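Local coordinates for quinonprotein alcohol dehydrogenase-like protein (Bacteroides thetaiotaomicron VPI-5482, PDB 4R5O), which is of unknown function but joins an immunoglobulin-like beta-sandwich domain to a seven-bladed beta-propeller and binds calcium ions, at residues A[111-116]-A[122-127]; A[169-172]-A[177-180]. All blocks are in the same frame, centred on the assembly; numbering follows the deposited sequence.

Contact 1 (A[111-116]-A[122-127])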
ATOM      1  N   THR A 111       1.416   2.275  -7.655  1.00 42.53           N
ATOM      2  CA  THR A 111       0.873   0.905  -7.590  1.00 41.96           C
ATOM      3  C   THR A 111       1.518   0.108  -6.448  1.00 42.12           C
ATOM      4  O   THR A 111       2.485   0.563  -5.840  1.00 40.64           O
ATOM      5  CB  THR A 111       1.077   0.154  -8.951  1.00 46.89           C
ATOM      6  OG1 THR A 111       0.531  -1.166  -8.848  1.00 44.98           O
ATOM      7  CG2 THR A 111       2.535   0.079  -9.398  1.00 40.50           C
ATOM      8  N   PHE A 112       0.991  -1.103  -6.199  1.00 38.22           N
ATOM      9  CA  PHE A 112       1.547  -2.018  -5.201  1.00 38.32           C
ATOM     10  C   PHE A 112       2.612  -2.897  -5.828  1.00 43.16           C
ATOM     11  O   PHE A 112       2.324  -3.624  -6.775  1.00 43.53           O
ATOM     12  CB  PHE A 112       0.481  -2.893  -4.538  1.00 39.28           C
ATOM     13  CG  PHE A 112      -0.531  -2.174  -3.680  1.00 40.17           C
ATOM     14  CD1 PHE A 112      -0.295  -1.958  -2.331  1.00 42.39           C
ATOM     15  CD2 PHE A 112      -1.761  -1.793  -4.199  1.00 42.10           C
ATOM     16  CE1 PHE A 112      -1.266  -1.342  -1.523  1.00 43.17           C
ATOM     17  CE2 PHE A 112      -2.716  -1.160  -3.397  1.00 44.01           C
ATOM     18  CZ  PHE A 112      -2.463  -0.937  -2.065  1.00 41.79           C
ATOM     19  N   ASN A 113       3.839  -2.824  -5.289  1.00 39.56           N
ATOM     20  CA  ASN A 113       5.014  -3.608  -5.688  1.00 39.63           C
ATOM     21  C   ASN A 113       5.436  -4.523  -4.532  1.00 44.26           C
ATOM     22  O   ASN A 113       5.283  -4.122  -3.371  1.00 44.48           O
ATOM     23  CB  ASN A 113       6.149  -2.680  -6.089  1.00 36.00           C
ATOM     24  CG  ASN A 113       5.741  -1.555  -6.998  1.00 51.44           C
ATOM     25  OD1 ASN A 113       5.647  -1.704  -8.211  1.00 49.80           O
ATOM     26  ND2 ASN A 113       5.497  -0.388  -6.425  1.00 43.44           N
ATOM     27  N   PHE A 114       5.929  -5.742  -4.810  1.00 39.93           N
ATOM     28  CA  PHE A 114       6.303  -6.627  -3.707  1.00 39.51           C
ATOM     29  C   PHE A 114       7.779  -6.982  -3.737  1.00 48.50           C
ATOM     30  O   PHE A 114       8.291  -7.376  -4.782  1.00 51.60           O
ATOM     31  CB  PHE A 114       5.478  -7.921  -3.707  1.00 39.92           C
ATOM     32  CG  PHE A 114       5.784  -8.853  -2.550  1.00 40.43           C
ATOM     33  CD1 PHE A 114       5.271  -8.606  -1.279  1.00 40.67           C
ATOM     34  CD2 PHE A 114       6.524 -10.017  -2.749  1.00 42.40           C
ATOM     35  CE1 PHE A 114       5.508  -9.499  -0.228  1.00 41.73           C
ATOM     36  CE2 PHE A 114       6.796 -10.889  -1.684  1.00 44.60           C
ATOM     37  CZ  PHE A 114       6.302 -10.615  -0.428  1.00 41.72           C
ATOM     38  N   TYR A 115       8.447  -6.887  -2.578  1.00 44.26           N
ATOM     39  CA  TYR A 115       9.836  -7.281  -2.428  1.00 44.44           C
ATOM     40  C   TYR A 115       9.928  -8.486  -1.484  1.00 49.94           C
ATOM     41  O   TYR A 115       9.545  -8.403  -0.315  1.00 48.16           O
ATOM     42  CB  TYR A 115      10.714  -6.115  -1.931  1.00 45.20           C
ATOM     43  CG  TYR A 115      12.164  -6.503  -1.723  1.00 47.34           C
ATOM     44  CD1 TYR A 115      13.029  -6.663  -2.805  1.00 49.14           C
ATOM     45  CD2 TYR A 115      12.673  -6.715  -0.447  1.00 49.17           C
ATOM     46  CE1 TYR A 115      14.366  -7.015  -2.617  1.00 48.67           C
ATOM     47  CE2 TYR A 115      14.017  -7.045  -0.247  1.00 50.55           C
ATOM     48  CZ  TYR A 115      14.857  -7.190  -1.333  1.00 53.87           C
ATOM     49  OH  TYR A 115      16.176  -7.493  -1.118  1.00 56.60           O
ATOM     50  N   ASP A 116      10.471  -9.597  -2.001  1.00 50.59           N
ATOM     51  CA  ASP A 116      10.672 -10.840  -1.265  1.00 51.40           C
ATOM     52  C   ASP A 116      12.018 -10.772  -0.509  1.00 58.25           C
ATOM     53  O   ASP A 116      13.077 -10.741  -1.140  1.00 57.99           O
ATOM     54  CB  ASP A 116      10.617 -12.015  -2.249  1.00 53.34           C
ATOM     55  CG  ASP A 116      10.442 -13.386  -1.630  1.00 65.94           C
ATOM     56  OD1 ASP A 116      11.150 -13.691  -0.649  1.00 66.19           O
ATOM     57  OD2 ASP A 116       9.653 -14.192  -2.185  1.00 74.60           O
ATOM     58  N   ALA A 122      12.341  -8.169  -6.351  1.00 51.50           N
ATOM     59  CA  ALA A 122      11.273  -7.196  -6.455  1.00 50.01           C
ATOM     60  C   ALA A 122      10.336  -7.537  -7.586  1.00 54.09           C
ATOM     61  O   ALA A 122      10.794  -7.896  -8.665  1.00 56.84           O
ATOM     62  CB  ALA A 122      11.853  -5.818  -6.669  1.00 50.64           C
ATOM     63  N   TYR A 123       9.033  -7.434  -7.349  1.00 49.03           N
ATOM     64  CA  TYR A 123       7.994  -7.663  -8.353  1.00 48.92           C
ATOM     65  C   TYR A 123       7.241  -6.359  -8.517  1.00 51.89           C
ATOM     66  O   TYR A 123       6.627  -5.883  -7.565  1.00 51.22           O
ATOM     67  CB  TYR A 123       7.075  -8.836  -7.968  1.00 50.04           C
ATOM     68  CG  TYR A 123       7.806 -10.129  -7.690  1.00 52.01           C
ATOM     69  CD1 TYR A 123       8.144 -10.996  -8.723  1.00 53.89           C
ATOM     70  CD2 TYR A 123       8.147 -10.492  -6.392  1.00 53.29           C
ATOM     71  CE1 TYR A 123       8.826 -12.182  -8.473  1.00 55.25           C
ATOM     72  CE2 TYR A 123       8.843 -11.670  -6.133  1.00 55.42           C
ATOM     73  CZ  TYR A 123       9.176 -12.515  -7.176  1.00 62.59           C
ATOM     74  OH  TYR A 123       9.861 -13.679  -6.929  1.00 66.22           O
ATOM     75  N   GLN A 124       7.387  -5.722  -9.674  1.00 48.07           N
ATOM     76  CA  GLN A 124       6.769  -4.429  -9.910  1.00 47.46           C
ATOM     77  C   GLN A 124       5.342  -4.571 -10.394  1.00 53.05           C
ATOM     78  O   GLN A 124       5.060  -5.406 -11.248  1.00 55.33           O
ATOM     79  CB  GLN A 124       7.576  -3.611 -10.928  1.00 49.11           C
ATOM     80  CG  GLN A 124       8.938  -3.147 -10.406  1.00 68.87           C
ATOM     81  CD  GLN A 124       9.653  -2.254 -11.387  1.00107.00           C
ATOM     82  OE1 GLN A 124       9.263  -2.097 -12.554  1.00106.65           O
ATOM     83  NE2 GLN A 124      10.728  -1.634 -10.933  1.00106.64           N
ATOM     84  N   ASP A 125       4.446  -3.738  -9.836  1.00 48.74           N
ATOM     85  CA  ASP A 125       3.036  -3.587 -10.188  1.00 47.51           C
ATOM     86  C   ASP A 125       2.299  -4.937 -10.084  1.00 49.57           C
ATOM     87  O   ASP A 125       1.699  -5.418 -11.033  1.00 49.76           O
ATOM     88  CB  ASP A 125       2.910  -2.988 -11.608  1.00 49.34           C
ATOM     89  CG  ASP A 125       1.536  -2.501 -12.008  1.00 57.04           C
ATOM     90  OD1 ASP A 125       0.666  -2.378 -11.116  1.00 57.63           O
ATOM     91  OD2 ASP A 125       1.344  -2.185 -13.208  1.00 60.01           O
ATOM     92  N   CYS A 126       2.301  -5.494  -8.890  1.00 45.13           N
ATOM     93  CA  CYS A 126       1.599  -6.714  -8.547  1.00 44.55           C
ATOM     94  C   CYS A 126       0.091  -6.458  -8.530  1.00 44.64           C
ATOM     95  O   CYS A 126      -0.712  -7.393  -8.586  1.00 43.12           O
ATOM     96  CB  CYS A 126       2.093  -7.225  -7.196  1.00 45.80           C
ATOM     97  SG  CYS A 126       3.820  -7.782  -7.201  1.00 51.21           S
ATOM     98  N   TYR A 127      -0.304  -5.187  -8.412  1.00 39.52           N
ATOM     99  CA  TYR A 127      -1.718  -4.843  -8.355  1.00 37.26           C
ATOM    100  C   TYR A 127      -2.362  -5.114  -9.718  1.00 43.73           C
ATOM    101  O   TYR A 127      -3.413  -5.739  -9.765  1.00 43.89           O
ATOM    102  CB  TYR A 127      -1.917  -3.393  -7.912  1.00 35.81           C
ATOM    103  CG  TYR A 127      -3.377  -3.023  -7.834  1.00 36.18           C
ATOM    104  CD1 TYR A 127      -4.153  -3.381  -6.727  1.00 38.02           C
ATOM    105  CD2 TYR A 127      -4.005  -2.366  -8.889  1.00 35.65           C
ATOM    106  CE1 TYR A 127      -5.517  -3.080  -6.677  1.00 38.07           C
ATOM    107  CE2 TYR A 127      -5.361  -2.070  -8.851  1.00 35.14           C
ATOM    108  CZ  TYR A 127      -6.107  -2.407  -7.741  1.00 39.76           C
ATOM    109  OH  TYR A 127      -7.428  -2.074  -7.755  1.00 40.34           O
TER
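The carbonyl oxygen of Phe112 is gripped by two amides at the start of helix 126-129: Cys126 N binds Phe112 O at 2.8 Å, almost in line with the C=O, while Tyr127 N adds a weak, long bond. One residue earlier, Thr111 OG1 lies trans to its own N (chi1 -180°), which brings it above the carboxylate plane of Asp125, where it donates to Asp125 OD1 (2.6 Å). Asp125, the N-cap, also caps an amide just past the segment. Asn113 reaches across with its amide oxygen, OD1 accepting Asp125 N at 2.9 Å with the donor tilted 32° from the carbonyl plane; its ND2 goes to Tyr106 O and Ala108 O of strand 103-108. Farther along the same hairpin, Phe114 and Tyr123 form an antiparallel hydrogen-bonded pair (Phe114 N to Tyr123 O, 2.8 Å). Their side chains run side by side, Tyr123 CD2 meeting Phe114 CD2 at the ring edge, 4.0 Å away. On the other face Tyr115 CD1 rests near Ala122 CB, and Tyr115 OH is hydrogen-bonded to His411 ND1. Past Tyr123, Phe112 O and the side chains of Asn113 and Thr111 take over from strand pairing, consistent with a chain turning from the edge strand into a helix.

Contact 2 (A[169-172]-A[177-180])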
ATOM      1  N   ILE A 169     -10.775  -0.265  -1.518  1.00 37.06           N
ATOM      2  CA  ILE A 169     -10.603  -1.366  -0.578  1.00 36.13           C
ATOM      3  C   ILE A 169      -9.945  -2.492  -1.359  1.00 40.79           C
ATOM      4  O   ILE A 169     -10.492  -2.974  -2.363  1.00 41.85           O
ATOM      5  CB  ILE A 169     -11.873  -1.838   0.174  1.00 39.26           C
ATOM      6  CG1 ILE A 169     -12.703  -0.678   0.745  1.00 39.18           C
ATOM      7  CG2 ILE A 169     -11.495  -2.904   1.258  1.00 38.91           C
ATOM      8  CD1 ILE A 169     -14.036  -1.120   1.294  1.00 42.07           C
ATOM      9  N   VAL A 170      -8.737  -2.856  -0.918  1.00 36.77           N
ATOM     10  CA  VAL A 170      -7.867  -3.893  -1.483  1.00 35.67           C
ATOM     11  C   VAL A 170      -7.616  -4.908  -0.384  1.00 40.35           C
ATOM     12  O   VAL A 170      -7.295  -4.503   0.728  1.00 41.07           O
ATOM     13  CB  VAL A 170      -6.548  -3.269  -2.054  1.00 37.13           C
ATOM     14  CG1 VAL A 170      -5.573  -4.341  -2.544  1.00 36.17           C
ATOM     15  CG2 VAL A 170      -6.839  -2.248  -3.159  1.00 36.06           C
ATOM     16  N   ASP A 171      -7.807  -6.214  -0.663  1.00 36.58           N
ATOM     17  CA  ASP A 171      -7.514  -7.246   0.325  1.00 36.43           C
ATOM     18  C   ASP A 171      -5.988  -7.236   0.636  1.00 38.42           C
ATOM     19  O   ASP A 171      -5.171  -7.206  -0.292  1.00 34.80           O
ATOM     20  CB  ASP A 171      -7.989  -8.623  -0.153  1.00 38.43           C
ATOM     21  CG  ASP A 171      -7.761  -9.705   0.878  1.00 47.46           C
ATOM     22  OD1 ASP A 171      -8.264  -9.561   2.016  1.00 48.00           O
ATOM     23  OD2 ASP A 171      -7.074 -10.684   0.555  1.00 56.13           O
ATOM     24  N   ALA A 172      -5.616  -7.197   1.933  1.00 36.75           N
ATOM     25  CA  ALA A 172      -4.205  -7.070   2.323  1.00 36.79           C
ATOM     26  C   ALA A 172      -3.397  -8.335   2.054  1.00 44.20           C
ATOM     27  O   ALA A 172      -2.249  -8.199   1.662  1.00 45.62           O
ATOM     28  CB  ALA A 172      -4.089  -6.712   3.786  1.00 37.03           C
ATOM     29  N   TYR A 177      -8.615  -6.509  -5.497  1.00 39.70           N
ATOM     30  CA  TYR A 177      -9.502  -5.375  -5.442  1.00 39.16           C
ATOM     31  C   TYR A 177     -10.845  -5.825  -4.871  1.00 46.38           C
ATOM     32  O   TYR A 177     -11.349  -6.868  -5.274  1.00 49.07           O
ATOM     33  CB  TYR A 177      -9.635  -4.767  -6.855  1.00 39.66           C
ATOM     34  CG  TYR A 177     -10.759  -3.760  -7.015  1.00 40.64           C
ATOM     35  CD1 TYR A 177     -10.565  -2.409  -6.722  1.00 41.38           C
ATOM     36  CD2 TYR A 177     -12.008  -4.153  -7.470  1.00 41.01           C
ATOM     37  CE1 TYR A 177     -11.595  -1.483  -6.875  1.00 41.67           C
ATOM     38  CE2 TYR A 177     -13.049  -3.245  -7.606  1.00 41.92           C
ATOM     39  CZ  TYR A 177     -12.838  -1.906  -7.326  1.00 49.51           C
ATOM     40  OH  TYR A 177     -13.894  -1.033  -7.493  1.00 47.34           O
ATOM     41  N   GLU A 178     -11.412  -5.078  -3.926  1.00 42.02           N
ATOM     42  CA  GLU A 178     -12.714  -5.448  -3.402  1.00 41.67           C
ATOM     43  C   GLU A 178     -13.755  -4.445  -3.841  1.00 46.46           C
ATOM     44  O   GLU A 178     -14.777  -4.836  -4.415  1.00 46.99           O
ATOM     45  CB  GLU A 178     -12.712  -5.584  -1.893  1.00 42.75           C
ATOM     46  CG  GLU A 178     -11.949  -6.814  -1.455  1.00 55.12           C
ATOM     47  CD  GLU A 178     -12.063  -7.141   0.015  1.00 66.07           C
ATOM     48  OE1 GLU A 178     -12.721  -6.372   0.751  1.00 57.86           O
ATOM     49  OE2 GLU A 178     -11.517  -8.190   0.423  1.00 65.88           O
ATOM     50  N   ASN A 179     -13.487  -3.151  -3.609  1.00 41.14           N
ATOM     51  CA  ASN A 179     -14.430  -2.091  -3.941  1.00 39.52           C
ATOM     52  C   ASN A 179     -13.718  -0.738  -4.007  1.00 40.05           C
ATOM     53  O   ASN A 179     -12.568  -0.621  -3.579  1.00 37.94           O
ATOM     54  CB  ASN A 179     -15.541  -2.077  -2.861  1.00 39.74           C
ATOM     55  CG  ASN A 179     -16.822  -1.393  -3.213  1.00 49.75           C
ATOM     56  OD1 ASN A 179     -17.031  -0.967  -4.354  1.00 41.92           O
ATOM     57  ND2 ASN A 179     -17.714  -1.293  -2.225  1.00 42.60           N
ATOM     58  N   SER A 180     -14.397   0.271  -4.570  1.00 35.39           N
ATOM     59  CA  SER A 180     -13.915   1.651  -4.685  1.00 34.54           C
ATOM     60  C   SER A 180     -15.101   2.604  -4.890  1.00 39.35           C
ATOM     61  O   SER A 180     -16.187   2.172  -5.305  1.00 39.73           O
ATOM     62  CB  SER A 180     -12.894   1.807  -5.803  1.00 36.48           C
ATOM     63  OG  SER A 180     -13.453   1.492  -7.064  1.00 41.97           O
TER
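Glu178 sits opposite Ile169, and its side chain can be traced outward along the edge of the neighbouring strand. CB lies 3.5 Å from Ile169 O, the same oxygen that the backbone of Glu178 binds. With CG turned anti to the carbonyl carbon (chi1 -71°) and the chain extended beyond it, the carboxylate is carried alongside strand 169-171, toward Asp171. There its two oxygens part company: Glu178 OE1 touches Ile169 CG2 at 3.7 Å, whereas Glu178 OE2 meets Asp171 CB at 3.6 Å. The Asp171 and Glu178 carboxylates are nearly parallel, and Asp171 OD1 comes within 3.9 Å of Glu178 OE2, an approach of like charges that would tend to be unfavourable on its own. Lys152 of the adjoining strand touches the Glu178 side chain and forms a long, weak ion pair with Asp171, which may offset the repulsion; Asp171 OD2 is bonded to Thr174 OG1.

The backbone beneath is a classic beta bulge in the hairpin that completes the outer edge of this four-stranded propeller blade. Glu178 and Asn179 both face Ile169, whose O accepts Glu178 N at 2.8 Å and Asn179 N at 3.2 Å, the latter on a lone pair. In return Ile169 N donates a straight bond (N-H...O 179°) to Asn179 O. On the face where Val170 pairs with Tyr177, the phenol ring lies forward along its own strand, so that Asn179 N stands over the ring centre, and Tyr177 OH is hydrogen-bonded to Ser180 OG.

In the fold
From the N terminus the chain runs through the immunoglobulin-like domain before entering the propeller, where contact 1 closes the short turn between strands 111-116 and 121-123. That blade also holds strand 422-424 from the C terminus, the ring closure familiar in beta-propellers, and Gln124 O takes a bond from Asn71 of the first domain. Contact 2 follows in series, closing the next blade's outer hairpin; neither encloses nor crosses the other. The two meet through helix 126-129: Tyr127 OH packs against Tyr177 CD1 (3.3 Å) and Tyr127 CE1 against Val170 CG2, while Asn131 bonds both Tyr127 O and Tyr177 N, joining two successive blades.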